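Local coordinates for protein glucose-1-phosphate uridylyltransferase (Sphingomonas elodea, PDB 2UX8) that binds alpha-D-glucose 1-phosphate and probably joins it to UTP, giving UDP-alpha-D-glucose and diphosphate, at residues 76-80 with 100-104; 141-145 with 212-216; 190-194 with 252-258; 221-226 with 242-246. All coordinates share one frame; numbering follows the deposited sequence.

Contact 2, buried and with its centre about 5 Å from the centre of the chain, carries the sugar phosphate and relies on directed polar bonds. Contact 3 touches it through Phe257 and works on the same mixed sheet, but there strand pairing does the holding and some side chains reach the surface. Contact 4, nested within the chain loop that contact 3 closes, packs 221-226 against 242-246, mostly through apolar side chains, and its Met243 meets both Tyr216 of contact 2 and Phe252 of contact 3. Contact 1 stands apart, its centre about 32 Å from those of contacts 3 and 4. It has no hydrogen bond across its segments and is flanked by two other subunits, whereas the remaining three are internal to one chain.

Contact 1: 76-80 with 100-104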
loop_
_atom_site.group_PDB
_atom_site.type_symbol
_atom_site.label_atom_id
_atom_site.label_comp_id
_atom_site.label_asym_id
_atom_site.label_seq_id
_atom_site.Cartn_x
_atom_site.Cartn_y
_atom_site.Cartn_z
ATOM N N ASP C 76 -6.775 5.693 -3.782
ATOM C CA ASP C 76 -6.894 5.030 -5.065
ATOM C C ASP C 76 -8.275 5.191 -5.667
ATOM O O ASP C 76 -8.426 5.304 -6.886
ATOM C CB ASP C 76 -6.566 3.554 -4.915
ATOM C CG ASP C 76 -5.144 3.328 -4.470
ATOM O OD1 ASP C 76 -4.272 4.117 -4.878
ATOM O OD2 ASP C 76 -4.890 2.362 -3.725
ATOM N N HIS C 77 -9.281 5.212 -4.802
ATOM C CA HIS C 77 -10.648 5.351 -5.253
ATOM C C HIS C 77 -10.875 6.607 -6.095
ATOM O O HIS C 77 -11.695 6.596 -7.009
ATOM C CB HIS C 77 -11.596 5.372 -4.058
ATOM C CG HIS C 77 -13.032 5.508 -4.445
ATOM N ND1 HIS C 77 -13.799 4.434 -4.845
ATOM C CD2 HIS C 77 -13.823 6.601 -4.560
ATOM C CE1 HIS C 77 -15.001 4.859 -5.190
ATOM N NE2 HIS C 77 -15.042 6.169 -5.027
ATOM N N PHE C 78 -10.153 7.682 -5.791
ATOM C CA PHE C 78 -10.335 8.925 -6.524
ATOM C C PHE C 78 -9.265 9.204 -7.557
ATOM O O PHE C 78 -9.004 10.352 -7.903
ATOM C CB PHE C 78 -10.436 10.106 -5.556
ATOM C CG PHE C 78 -11.653 10.066 -4.679
ATOM C CD1 PHE C 78 -11.615 9.450 -3.437
ATOM C CD2 PHE C 78 -12.853 10.623 -5.113
ATOM C CE1 PHE C 78 -12.760 9.383 -2.629
ATOM C CE2 PHE C 78 -14.000 10.562 -4.321
ATOM C CZ PHE C 78 -13.954 9.939 -3.074
ATOM N N ASP C 79 -8.648 8.150 -8.062
ATOM C CA ASP C 79 -7.618 8.302 -9.073
ATOM C C ASP C 79 -8.037 7.389 -10.227
ATOM O O ASP C 79 -9.045 6.694 -10.140
ATOM C CB ASP C 79 -6.267 7.874 -8.476
ATOM C CG ASP C 79 -5.078 8.402 -9.264
ATOM O OD1 ASP C 79 -5.280 9.182 -10.219
ATOM O OD2 ASP C 79 -3.935 8.039 -8.919
ATOM N N ILE C 80 -7.284 7.394 -11.311
ATOM C CA ILE C 80 -7.617 6.528 -12.426
ATOM C C ILE C 80 -7.293 5.082 -12.062
ATOM O O ILE C 80 -6.196 4.781 -11.588
ATOM C CB ILE C 80 -6.826 6.931 -13.664
ATOM C CG1 ILE C 80 -7.227 8.350 -14.065
ATOM C CG2 ILE C 80 -7.049 5.926 -14.772
ATOM C CD1 ILE C 80 -6.466 8.901 -15.234
ATOM N N GLY C 100 -17.705 10.796 -11.721
ATOM C CA GLY C 100 -17.717 11.442 -10.423
ATOM C C GLY C 100 -16.735 10.844 -9.434
ATOM O O GLY C 100 -16.579 11.346 -8.322
ATOM N N THR C 101 -16.068 9.767 -9.829
ATOM C CA THR C 101 -15.102 9.142 -8.943
ATOM C C THR C 101 -13.751 9.781 -9.132
ATOM O O THR C 101 -12.833 9.537 -8.361
ATOM C CB THR C 101 -14.931 7.641 -9.203
ATOM O OG1 THR C 101 -14.490 7.432 -10.546
ATOM C CG2 THR C 101 -16.224 6.912 -8.978
ATOM N N ARG C 102 -13.616 10.603 -10.160
ATOM C CA ARG C 102 -12.338 11.236 -10.395
ATOM C C ARG C 102 -12.526 12.706 -10.678
ATOM O O ARG C 102 -13.316 13.074 -11.537
ATOM C CB ARG C 102 -11.647 10.573 -11.573
ATOM C CG ARG C 102 -10.155 10.678 -11.542
ATOM C CD ARG C 102 -9.607 10.211 -12.858
ATOM N NE ARG C 102 -9.932 11.164 -13.909
ATOM C CZ ARG C 102 -9.901 10.889 -15.204
ATOM N NH1 ARG C 102 -9.564 9.681 -15.621
ATOM N NH2 ARG C 102 -10.197 11.827 -16.087
ATOM N N LEU C 103 -11.808 13.543 -9.942
ATOM C CA LEU C 103 -11.889 14.980 -10.143
ATOM C C LEU C 103 -10.677 15.439 -10.941
ATOM O O LEU C 103 -9.831 14.628 -11.319
ATOM C CB LEU C 103 -11.933 15.702 -8.797
ATOM C CG LEU C 103 -13.307 16.028 -8.194
ATOM C CD1 LEU C 103 -14.145 14.791 -8.037
ATOM C CD2 LEU C 103 -13.108 16.688 -6.847
ATOM N N LYS C 104 -10.608 16.735 -11.212
ATOM C CA LYS C 104 -9.481 17.303 -11.940
ATOM C C LYS C 104 -8.231 17.142 -11.081
ATOM O O LYS C 104 -8.300 17.215 -9.849
ATOM C CB LYS C 104 -9.722 18.782 -12.181
ATOM C CG LYS C 104 -9.843 19.178 -13.617
ATOM C CD LYS C 104 -10.353 20.592 -13.699
ATOM C CE LYS C 104 -10.324 21.112 -15.113
ATOM N NZ LYS C 104 -11.018 22.423 -15.195
#
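Thr101 and Arg102 meet Phe78 largely through Thr101 O and Arg102 CG. Phe78 and Arg102 lie nearest in backbone register, 4.9 Å between their CA atoms, and Thr101 O receives a CA-H...O contact from Phe78 CA at 3.2 Å. The same carbonyl oxygen approaches the Phe78 ring obliquely, near CD2. Arg102 runs its aliphatic part along the other segment: CG lies 3.8 Å from Phe78 O, and farther out the guanidinium meets Ile80, with CZ 4.0 Å from Ile80 CD1. Starting with CG opposite the backbone N (chi1 -154°), the arginine bends at chi3 (70°), which carries its end across the isoleucine at a slant. No hydrogen bond joins the two segments. Both belong to the connection between the parallel strands 62-67 and 108-112, a beta-alpha-beta crossover of the Rossmann-like nucleotidyltransferase fold: 76-80 leaves helix 72-77, while 100-104 is the loop leading into the second strand. The Phe78 ring packs against helix 47-57 and strand 108-112 and makes a T-shaped (edge-to-face) contact with Phe65, and His77 CD2 sits over the centre of one face, 3.5 Å above the plane. The His77 and Thr101 side chains cross at about a right angle, NE2 to CG2 being 4.2 Å, although NE2 is hydrogen-bonded to Gln49, whose amide also holds Gly100 O. Thr101 OG1 is hydrogen-bonded to Leu98 O and to Lys33 of a third subunit, whose NZ also donates to His77 O and Asp79 O, while Asp79 OD2 forms a salt bridge with Arg112 of the second subunit.

Contact 2: 141-145 with 212-216; sequences DDFMF and VIGRY. With G1P (1-O-phosphono-alpha-D-glucopyranose), chain K.
The guanidinium of Arg215 carries Met144 on one face: CG of the methionine lies 3.4 Å above the plane, displaced toward the rim, as the two side chains slide past each other in opposite directions. The carbonyl oxygen of Asp142 approaches the same group obliquely, 3.0 Å from Arg215 NH1. A salt bridge from NH2 to Glu54 gives the buried charge its main partner, and NH1 makes a weak bond back to Gly214 O. The second flat group is the carboxylate of Asp142, whose two oxygens are divided between protein partners. OD1 accepts from Gly214 N at 2.9 Å, on the anti side and 18° out of the carboxylate plane, while OD2 is paired with Arg261. Close by, bends of Met144 at chi2 (-59°) and chi3 bring CE to Ile213 CG2 at 4.0 Å; the same CG2 also touches Asp142 OD1. Gly214, with no side chain to crowd that oxygen, is the centre of an inverse gamma turn closed by Arg215 N to Ile213 O, 2.6 Å. The chain turns a corner here, from strand 210-213 to strand 215-218. Glucose 1-phosphate lies beside the turn: its O4 donates to Val212 O at 2.6 Å, its O6 makes a weak bond to Asp142 OD1 at 3.3 Å, and Tyr216 OH lies 3.7 Å from C2. Gly180 N and Glu199 OE2 also hydrogen-bond the ligand, and the turn and the aspartate form part of the sugar pocket of this GT-A-type nucleotidyltransferase.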
loop_
_atom_site.group_PDB
_atom_site.type_symbol
_atom_site.label_atom_id
_atom_site.label_comp_id
_atom_site.label_asym_id
_atom_site.label_seq_id
_atom_site.Cartn_x
_atom_site.Cartn_y
_atom_site.Cartn_z
ATOM N N ASP C 141 -19.703 9.602 7.914
ATOM C CA ASP C 141 -20.547 8.674 8.671
ATOM C C ASP C 141 -21.989 9.171 8.717
ATOM O O ASP C 141 -22.920 8.386 8.886
ATOM C CB ASP C 141 -20.044 8.504 10.100
ATOM C CG ASP C 141 -19.132 7.304 10.260
ATOM O OD1 ASP C 141 -18.790 6.665 9.244
ATOM O OD2 ASP C 141 -18.753 7.003 11.410
ATOM N N ASP C 142 -22.169 10.482 8.593
ATOM C CA ASP C 142 -23.504 11.058 8.583
ATOM C C ASP C 142 -23.991 11.057 7.133
ATOM O O ASP C 142 -23.719 11.977 6.353
ATOM C CB ASP C 142 -23.486 12.472 9.174
ATOM C CG ASP C 142 -23.595 12.462 10.691
ATOM O OD1 ASP C 142 -23.170 13.434 11.344
ATOM O OD2 ASP C 142 -24.118 11.469 11.233
ATOM N N PHE C 143 -24.685 9.978 6.785
ATOM C CA PHE C 143 -25.220 9.786 5.452
ATOM C C PHE C 143 -26.468 10.671 5.328
ATOM O O PHE C 143 -27.480 10.455 6.005
ATOM C CB PHE C 143 -25.552 8.301 5.265
ATOM C CG PHE C 143 -26.005 7.951 3.888
ATOM C CD1 PHE C 143 -25.113 7.940 2.830
ATOM C CD2 PHE C 143 -27.353 7.709 3.633
ATOM C CE1 PHE C 143 -25.562 7.702 1.530
ATOM C CE2 PHE C 143 -27.806 7.473 2.339
ATOM C CZ PHE C 143 -26.909 7.471 1.287
ATOM N N MET C 144 -26.374 11.691 4.482
ATOM C CA MET C 144 -27.474 12.623 4.289
ATOM C C MET C 144 -28.232 12.317 3.002
ATOM O O MET C 144 -27.780 12.629 1.900
ATOM C CB MET C 144 -26.943 14.061 4.265
ATOM C CG MET C 144 -26.088 14.409 5.472
ATOM S SD MET C 144 -26.965 14.211 7.040
ATOM C CE MET C 144 -27.507 15.907 7.320
ATOM N N PHE C 145 -29.404 11.724 3.160
ATOM C CA PHE C 145 -30.227 11.344 2.026
ATOM C C PHE C 145 -31.302 12.381 1.685
ATOM O O PHE C 145 -32.177 12.673 2.502
ATOM C CB PHE C 145 -30.881 9.991 2.326
ATOM C CG PHE C 145 -31.398 9.291 1.117
ATOM C CD1 PHE C 145 -30.687 9.328 -0.076
ATOM C CD2 PHE C 145 -32.565 8.547 1.178
ATOM C CE1 PHE C 145 -31.130 8.635 -1.182
ATOM C CE2 PHE C 145 -33.020 7.845 0.075
ATOM C CZ PHE C 145 -32.301 7.889 -1.109
ATOM N N VAL C 212 -25.682 19.124 16.866
ATOM C CA VAL C 212 -24.864 19.466 15.713
ATOM C C VAL C 212 -24.649 18.200 14.889
ATOM O O VAL C 212 -24.329 17.153 15.438
ATOM C CB VAL C 212 -23.490 20.026 16.159
ATOM C CG1 VAL C 212 -22.682 20.476 14.954
ATOM C CG2 VAL C 212 -23.690 21.188 17.114
ATOM N N ILE C 213 -24.852 18.288 13.580
ATOM C CA ILE C 213 -24.655 17.140 12.707
ATOM C C ILE C 213 -23.395 17.392 11.884
ATOM O O ILE C 213 -23.008 18.536 11.686
ATOM C CB ILE C 213 -25.878 16.916 11.781
ATOM C CG1 ILE C 213 -27.121 16.628 12.630
ATOM C CG2 ILE C 213 -25.614 15.762 10.821
ATOM C CD1 ILE C 213 -26.937 15.535 13.650
ATOM N N GLY C 214 -22.765 16.324 11.411
ATOM C CA GLY C 214 -21.527 16.434 10.653
ATOM C C GLY C 214 -21.457 17.178 9.331
ATOM O O GLY C 214 -20.890 16.679 8.357
ATOM N N ARG C 215 -22.017 18.378 9.292
ATOM C CA ARG C 215 -21.999 19.218 8.093
ATOM C C ARG C 215 -21.737 20.653 8.573
ATOM O O ARG C 215 -22.539 21.211 9.323
ATOM C CB ARG C 215 -23.343 19.115 7.357
ATOM C CG ARG C 215 -23.294 18.432 5.981
ATOM C CD ARG C 215 -22.520 17.127 6.016
ATOM N NE ARG C 215 -22.849 16.217 4.926
ATOM C CZ ARG C 215 -22.592 14.911 4.980
ATOM N NH1 ARG C 215 -22.012 14.414 6.054
ATOM N NH2 ARG C 215 -22.946 14.093 3.992
ATOM N N TYR C 216 -20.605 21.234 8.166
ATOM C CA TYR C 216 -20.243 22.588 8.583
ATOM C C TYR C 216 -19.751 23.484 7.450
ATOM O O TYR C 216 -19.232 23.021 6.430
ATOM C CB TYR C 216 -19.110 22.577 9.620
ATOM C CG TYR C 216 -19.215 21.612 10.787
ATOM C CD1 TYR C 216 -19.208 20.228 10.591
ATOM C CD2 TYR C 216 -19.229 22.084 12.099
ATOM C CE1 TYR C 216 -19.208 19.348 11.674
ATOM C CE2 TYR C 216 -19.231 21.211 13.182
ATOM C CZ TYR C 216 -19.217 19.851 12.963
ATOM O OH TYR C 216 -19.197 19.006 14.044
HETATM C C1 G1P K . -18.705 15.556 16.471
HETATM C C2 G1P K . -18.907 16.937 17.127
HETATM C C3 G1P K . -20.277 16.952 17.827
HETATM C C4 G1P K . -21.347 16.719 16.765
HETATM C C5 G1P K . -21.087 15.344 16.111
HETATM C C6 G1P K . -22.143 15.096 15.022
HETATM O O1 G1P K . -18.691 14.543 17.502
HETATM O O2 G1P K . -17.871 17.152 18.084
HETATM O O3 G1P K . -20.487 18.218 18.437
HETATM O O4 G1P K . -22.632 16.730 17.387
HETATM O O5 G1P K . -19.769 15.325 15.491
HETATM O O6 G1P K . -21.923 13.832 14.391
HETATM P P G1P K . -18.289 13.101 16.874
HETATM O O1P G1P K . -16.970 13.172 16.197
HETATM O O2P G1P K . -18.249 12.014 18.049
HETATM O O3P G1P K . -19.403 12.634 15.807
#

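Contact 3: 190-194 with 252-258; sequences VLTEV and FHGVTFQ
Val190 O receives two donors from Thr256, the backbone N and OG1, each at 3.3 Å, where strand 252-256 runs antiparallel to strand 191-198 in the mixed central sheet of the nucleotidyltransferase fold. The hydroxyl comes in the carbonyl plane on a lone pair; the amide is tilted out of that plane. With OG1 between the backbone N and the carbonyl carbon (chi1 53°), both donors of Thr256 reach one oxygen. Farther along, Gly254 N gives Thr192 O a straighter bond of 2.8 Å, and Thr192 N returns a weak one to Gly254 O. Around this backbone core, Leu191 CD2 lies beside Val255 CG2 at 3.7 Å, the two side chains pointing the same way. On that same face Glu193 and His253, a non-hydrogen-bonded pair, also run side by side. The next shell fixes both strands: 252-256 pairs on its other edge with parallel strand 164-170, through bonds of His253 with Asn164 and Ile166, while 191-198 pairs with strand 181-188. Glu193 OE1 makes a weak hydrogen bond to Thr186 OG1, and Glu193 CG rests at the edge of the His253 ring, near its plane, 3.7 Å from CE1.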
loop_
_atom_site.group_PDB
_atom_site.type_symbol
_atom_site.label_atom_id
_atom_site.label_comp_id
_atom_site.label_asym_id
_atom_site.label_seq_id
_atom_site.Cartn_x
_atom_site.Cartn_y
_atom_site.Cartn_z
ATOM N N VAL C 190 -35.934 27.628 7.867
ATOM C CA VAL C 190 -35.012 26.505 7.984
ATOM C C VAL C 190 -33.824 26.850 8.883
ATOM O O VAL C 190 -33.166 25.969 9.443
ATOM C CB VAL C 190 -34.521 26.092 6.572
ATOM C CG1 VAL C 190 -33.011 25.942 6.537
ATOM C CG2 VAL C 190 -35.209 24.806 6.155
ATOM N N LEU C 191 -33.563 28.142 9.022
ATOM C CA LEU C 191 -32.467 28.615 9.844
ATOM C C LEU C 191 -32.916 28.808 11.271
ATOM O O LEU C 191 -34.103 28.966 11.546
ATOM C CB LEU C 191 -31.936 29.941 9.310
ATOM C CG LEU C 191 -31.312 29.845 7.922
ATOM C CD1 LEU C 191 -30.985 31.229 7.385
ATOM C CD2 LEU C 191 -30.073 28.976 8.014
ATOM N N THR C 192 -31.949 28.798 12.175
ATOM C CA THR C 192 -32.219 28.981 13.580
ATOM C C THR C 192 -30.921 29.450 14.237
ATOM O O THR C 192 -29.904 28.771 14.176
ATOM C CB THR C 192 -32.769 27.661 14.203
ATOM O OG1 THR C 192 -32.153 27.428 15.471
ATOM C CG2 THR C 192 -32.533 26.472 13.274
ATOM N N GLU C 193 -30.957 30.640 14.825
ATOM C CA GLU C 193 -29.793 31.228 15.477
ATOM C C GLU C 193 -29.191 30.379 16.587
ATOM O O GLU C 193 -29.908 29.844 17.428
ATOM C CB GLU C 193 -30.165 32.596 16.051
ATOM C CG GLU C 193 -30.139 33.725 15.041
ATOM C CD GLU C 193 -30.888 34.952 15.516
ATOM O OE1 GLU C 193 -30.991 35.154 16.745
ATOM O OE2 GLU C 193 -31.363 35.719 14.653
ATOM N N VAL C 194 -27.869 30.260 16.585
ATOM C CA VAL C 194 -27.172 29.507 17.621
ATOM C C VAL C 194 -26.625 30.541 18.598
ATOM O O VAL C 194 -25.762 31.346 18.248
ATOM C CB VAL C 194 -26.001 28.664 17.034
ATOM C CG1 VAL C 194 -25.266 29.469 16.018
ATOM C CG2 VAL C 194 -25.030 28.235 18.138
ATOM N N PHE C 252 -24.216 33.124 13.014
ATOM C CA PHE C 252 -24.084 31.696 13.212
ATOM C C PHE C 252 -25.463 31.061 13.271
ATOM O O PHE C 252 -26.250 31.333 14.175
ATOM C CB PHE C 252 -23.277 31.415 14.476
ATOM C CG PHE C 252 -22.537 30.120 14.429
ATOM C CD1 PHE C 252 -21.343 29.960 15.119
ATOM C CD2 PHE C 252 -23.040 29.052 13.697
ATOM C CE1 PHE C 252 -20.658 28.752 15.080
ATOM C CE2 PHE C 252 -22.365 27.843 13.652
ATOM C CZ PHE C 252 -21.168 27.690 14.347
ATOM N N HIS C 253 -25.750 30.218 12.285
ATOM C CA HIS C 253 -27.048 29.574 12.197
ATOM C C HIS C 253 -27.012 28.066 12.056
ATOM O O HIS C 253 -26.041 27.486 11.562
ATOM C CB HIS C 253 -27.811 30.143 11.010
ATOM C CG HIS C 253 -27.906 31.631 11.020
ATOM N ND1 HIS C 253 -28.761 32.315 11.854
ATOM C CD2 HIS C 253 -27.230 32.570 10.320
ATOM C CE1 HIS C 253 -28.609 33.613 11.667
ATOM N NE2 HIS C 253 -27.685 33.794 10.741
ATOM N N GLY C 254 -28.100 27.444 12.495
ATOM C CA GLY C 254 -28.241 26.011 12.387
ATOM C C GLY C 254 -29.163 25.804 11.206
ATOM O O GLY C 254 -30.131 26.542 11.043
ATOM N N VAL C 255 -28.858 24.819 10.371
ATOM C CA VAL C 255 -29.680 24.532 9.210
ATOM C C VAL C 255 -30.330 23.162 9.348
ATOM O O VAL C 255 -29.664 22.185 9.679
ATOM C CB VAL C 255 -28.841 24.550 7.929
ATOM C CG1 VAL C 255 -29.734 24.354 6.729
ATOM C CG2 VAL C 255 -28.078 25.864 7.826
ATOM N N THR C 256 -31.636 23.088 9.118
ATOM C CA THR C 256 -32.314 21.809 9.201
ATOM C C THR C 256 -32.397 21.257 7.782
ATOM O O THR C 256 -32.785 21.952 6.843
ATOM C CB THR C 256 -33.709 21.941 9.843
ATOM O OG1 THR C 256 -34.456 22.949 9.164
ATOM C CG2 THR C 256 -33.580 22.324 11.306
ATOM N N PHE C 257 -31.998 20.002 7.647
ATOM C CA PHE C 257 -31.949 19.320 6.369
ATOM C C PHE C 257 -33.287 18.831 5.831
ATOM O O PHE C 257 -34.061 18.198 6.542
ATOM C CB PHE C 257 -30.963 18.150 6.490
ATOM C CG PHE C 257 -30.819 17.339 5.242
ATOM C CD1 PHE C 257 -30.544 17.954 4.021
ATOM C CD2 PHE C 257 -30.922 15.953 5.293
ATOM C CE1 PHE C 257 -30.368 17.197 2.862
ATOM C CE2 PHE C 257 -30.751 15.180 4.152
ATOM C CZ PHE C 257 -30.470 15.800 2.926
ATOM N N GLN C 258 -33.539 19.130 4.559
ATOM C CA GLN C 258 -34.758 18.712 3.880
ATOM C C GLN C 258 -34.487 17.315 3.337
ATOM O O GLN C 258 -34.233 17.127 2.141
ATOM C CB GLN C 258 -35.051 19.654 2.724
ATOM C CG GLN C 258 -34.851 21.095 3.086
ATOM C CD GLN C 258 -36.090 21.723 3.652
ATOM O OE1 GLN C 258 -36.740 22.520 2.983
ATOM N NE2 GLN C 258 -36.436 21.368 4.887
#

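Contact 4: 221-226 with 242-246; sequences EVMRIL and AMQRM
Ala242 presents the small bump of this interface, its CB settling into a hollow on helix 221-228. Ile225 CG2 lines the hollow at 3.6 Å from that methyl, Leu226 CD2 at 3.8 Å and Val222 CG1 at 4.2 Å, and Gln229 also touches the alanine. The larger bump comes the other way: Ile225 pushes between Ala242, Arg245 and Met246. It starts with CG1 opposite the carbonyl carbon (chi1 -78°) and extends through CD1, which meets Met246 CG at 3.9 Å. Above it, the guanidinium of Arg245 lays one face over the isoleucine, CG2 lying 4.0 Å from the plane and offset toward the rim. Ala242 thus sits as a knob in a hole of four residues, Val222, Ile225, Leu226 and Gln229, within the excursion that the nucleotidyltransferase fold makes between strands 215-218 and 252-256; the rest is side-chain packing between the two segments. Met246 reaches back toward helix 221-228: its side chain crosses that of Glu221 at about a right angle, SD lying against Glu221 CB, and CE rests 3.5 Å from Val222 CG2. Val222 and Met246 both touch Asn164 of strand 164-170, while Met223 and Leu226 pack on Val123 of helix 119-125.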
loop_
_atom_site.group_PDB
_atom_site.type_symbol
_atom_site.label_atom_id
_atom_site.label_comp_id
_atom_site.label_asym_id
_atom_site.label_seq_id
_atom_site.Cartn_x
_atom_site.Cartn_y
_atom_site.Cartn_z
ATOM N N GLU C 221 -11.623 32.442 10.580
ATOM C CA GLU C 221 -11.267 32.820 11.943
ATOM C C GLU C 221 -11.297 31.593 12.845
ATOM O O GLU C 221 -10.625 31.553 13.877
ATOM C CB GLU C 221 -12.215 33.889 12.500
ATOM C CG GLU C 221 -13.223 34.484 11.515
ATOM C CD GLU C 221 -12.585 35.232 10.341
ATOM O OE1 GLU C 221 -11.491 35.818 10.518
ATOM O OE2 GLU C 221 -13.197 35.251 9.246
ATOM N N VAL C 222 -12.068 30.584 12.453
ATOM C CA VAL C 222 -12.154 29.367 13.253
ATOM C C VAL C 222 -10.845 28.587 13.199
ATOM O O VAL C 222 -10.451 27.965 14.186
ATOM C CB VAL C 222 -13.302 28.456 12.786
ATOM C CG1 VAL C 222 -13.433 27.271 13.742
ATOM C CG2 VAL C 222 -14.606 29.252 12.723
ATOM N N MET C 223 -10.183 28.615 12.044
ATOM C CA MET C 223 -8.896 27.938 11.891
ATOM C C MET C 223 -7.908 28.616 12.830
ATOM O O MET C 223 -7.218 27.959 13.609
ATOM C CB MET C 223 -8.383 28.056 10.453
ATOM C CG MET C 223 -8.784 26.917 9.544
ATOM S SD MET C 223 -7.919 25.385 9.917
ATOM C CE MET C 223 -8.883 24.746 11.134
ATOM N N ARG C 224 -7.855 29.941 12.740
ATOM C CA ARG C 224 -6.982 30.757 13.569
ATOM C C ARG C 224 -7.132 30.405 15.037
ATOM O O ARG C 224 -6.142 30.258 15.753
ATOM C CB ARG C 224 -7.312 32.239 13.370
ATOM C CG ARG C 224 -6.761 32.846 12.088
ATOM C CD ARG C 224 -6.874 31.866 10.942
ATOM N NE ARG C 224 -6.236 32.330 9.715
ATOM C CZ ARG C 224 -5.910 31.526 8.708
ATOM N NH1 ARG C 224 -6.158 30.223 8.793
ATOM N NH2 ARG C 224 -5.345 32.020 7.614
ATOM N N ILE C 225 -8.375 30.272 15.483
ATOM C CA ILE C 225 -8.645 29.950 16.871
ATOM C C ILE C 225 -8.155 28.573 17.240
ATOM O O ILE C 225 -7.779 28.336 18.390
ATOM C CB ILE C 225 -10.141 30.076 17.162
ATOM C CG1 ILE C 225 -10.470 31.544 17.319
ATOM C CG2 ILE C 225 -10.529 29.334 18.423
ATOM C CD1 ILE C 225 -11.879 31.786 17.518
ATOM N N LEU C 226 -8.167 27.666 16.264
ATOM C CA LEU C 226 -7.700 26.299 16.481
ATOM C C LEU C 226 -6.177 26.282 16.568
ATOM O O LEU C 226 -5.609 25.616 17.433
ATOM C CB LEU C 226 -8.165 25.384 15.346
ATOM C CG LEU C 226 -9.655 25.049 15.292
ATOM C CD1 LEU C 226 -9.938 24.281 14.014
ATOM C CD2 LEU C 226 -10.057 24.231 16.503
ATOM N N ALA C 242 -14.309 26.090 19.698
ATOM C CA ALA C 242 -13.739 27.147 18.880
ATOM C C ALA C 242 -14.829 27.891 18.178
ATOM O O ALA C 242 -14.738 29.100 18.010
ATOM C CB ALA C 242 -12.742 26.588 17.872
ATOM N N MET C 243 -15.863 27.170 17.764
ATOM C CA MET C 243 -16.996 27.809 17.114
ATOM C C MET C 243 -17.653 28.741 18.126
ATOM O O MET C 243 -18.105 29.830 17.792
ATOM C CB MET C 243 -17.994 26.764 16.656
ATOM C CG MET C 243 -17.388 25.769 15.720
ATOM S SD MET C 243 -18.635 24.748 14.985
ATOM C CE MET C 243 -18.701 23.411 16.189
ATOM N N GLN C 244 -17.700 28.265 19.364
ATOM C CA GLN C 244 -18.229 28.974 20.520
ATOM C C GLN C 244 -17.722 30.408 20.520
ATOM O O GLN C 244 -18.492 31.370 20.490
ATOM C CB GLN C 244 -17.703 28.277 21.771
ATOM C CG GLN C 244 -18.720 27.533 22.578
ATOM C CD GLN C 244 -19.600 28.475 23.338
ATOM O OE1 GLN C 244 -19.151 29.533 23.760
ATOM N NE2 GLN C 244 -20.857 28.098 23.535
ATOM N N ARG C 245 -16.401 30.527 20.553
ATOM C CA ARG C 245 -15.745 31.822 20.594
ATOM C C ARG C 245 -16.126 32.737 19.465
ATOM O O ARG C 245 -15.614 33.845 19.362
ATOM C CB ARG C 245 -14.225 31.652 20.621
ATOM C CG ARG C 245 -13.651 31.556 22.014
ATOM C CD ARG C 245 -12.510 32.520 22.166
ATOM N NE ARG C 245 -11.236 31.825 22.135
ATOM C CZ ARG C 245 -10.201 32.210 21.403
ATOM N NH1 ARG C 245 -10.301 33.286 20.637
ATOM N NH2 ARG C 245 -9.068 31.524 21.447
ATOM N N MET C 246 -17.023 32.274 18.609
ATOM C CA MET C 246 -17.442 33.102 17.502
ATOM C C MET C 246 -18.930 33.256 17.381
ATOM O O MET C 246 -19.481 33.297 16.283
ATOM C CB MET C 246 -16.842 32.603 16.197
ATOM C CG MET C 246 -15.344 32.798 16.148
ATOM S SD MET C 246 -14.658 32.837 14.500
ATOM C CE MET C 246 -16.037 32.390 13.542
#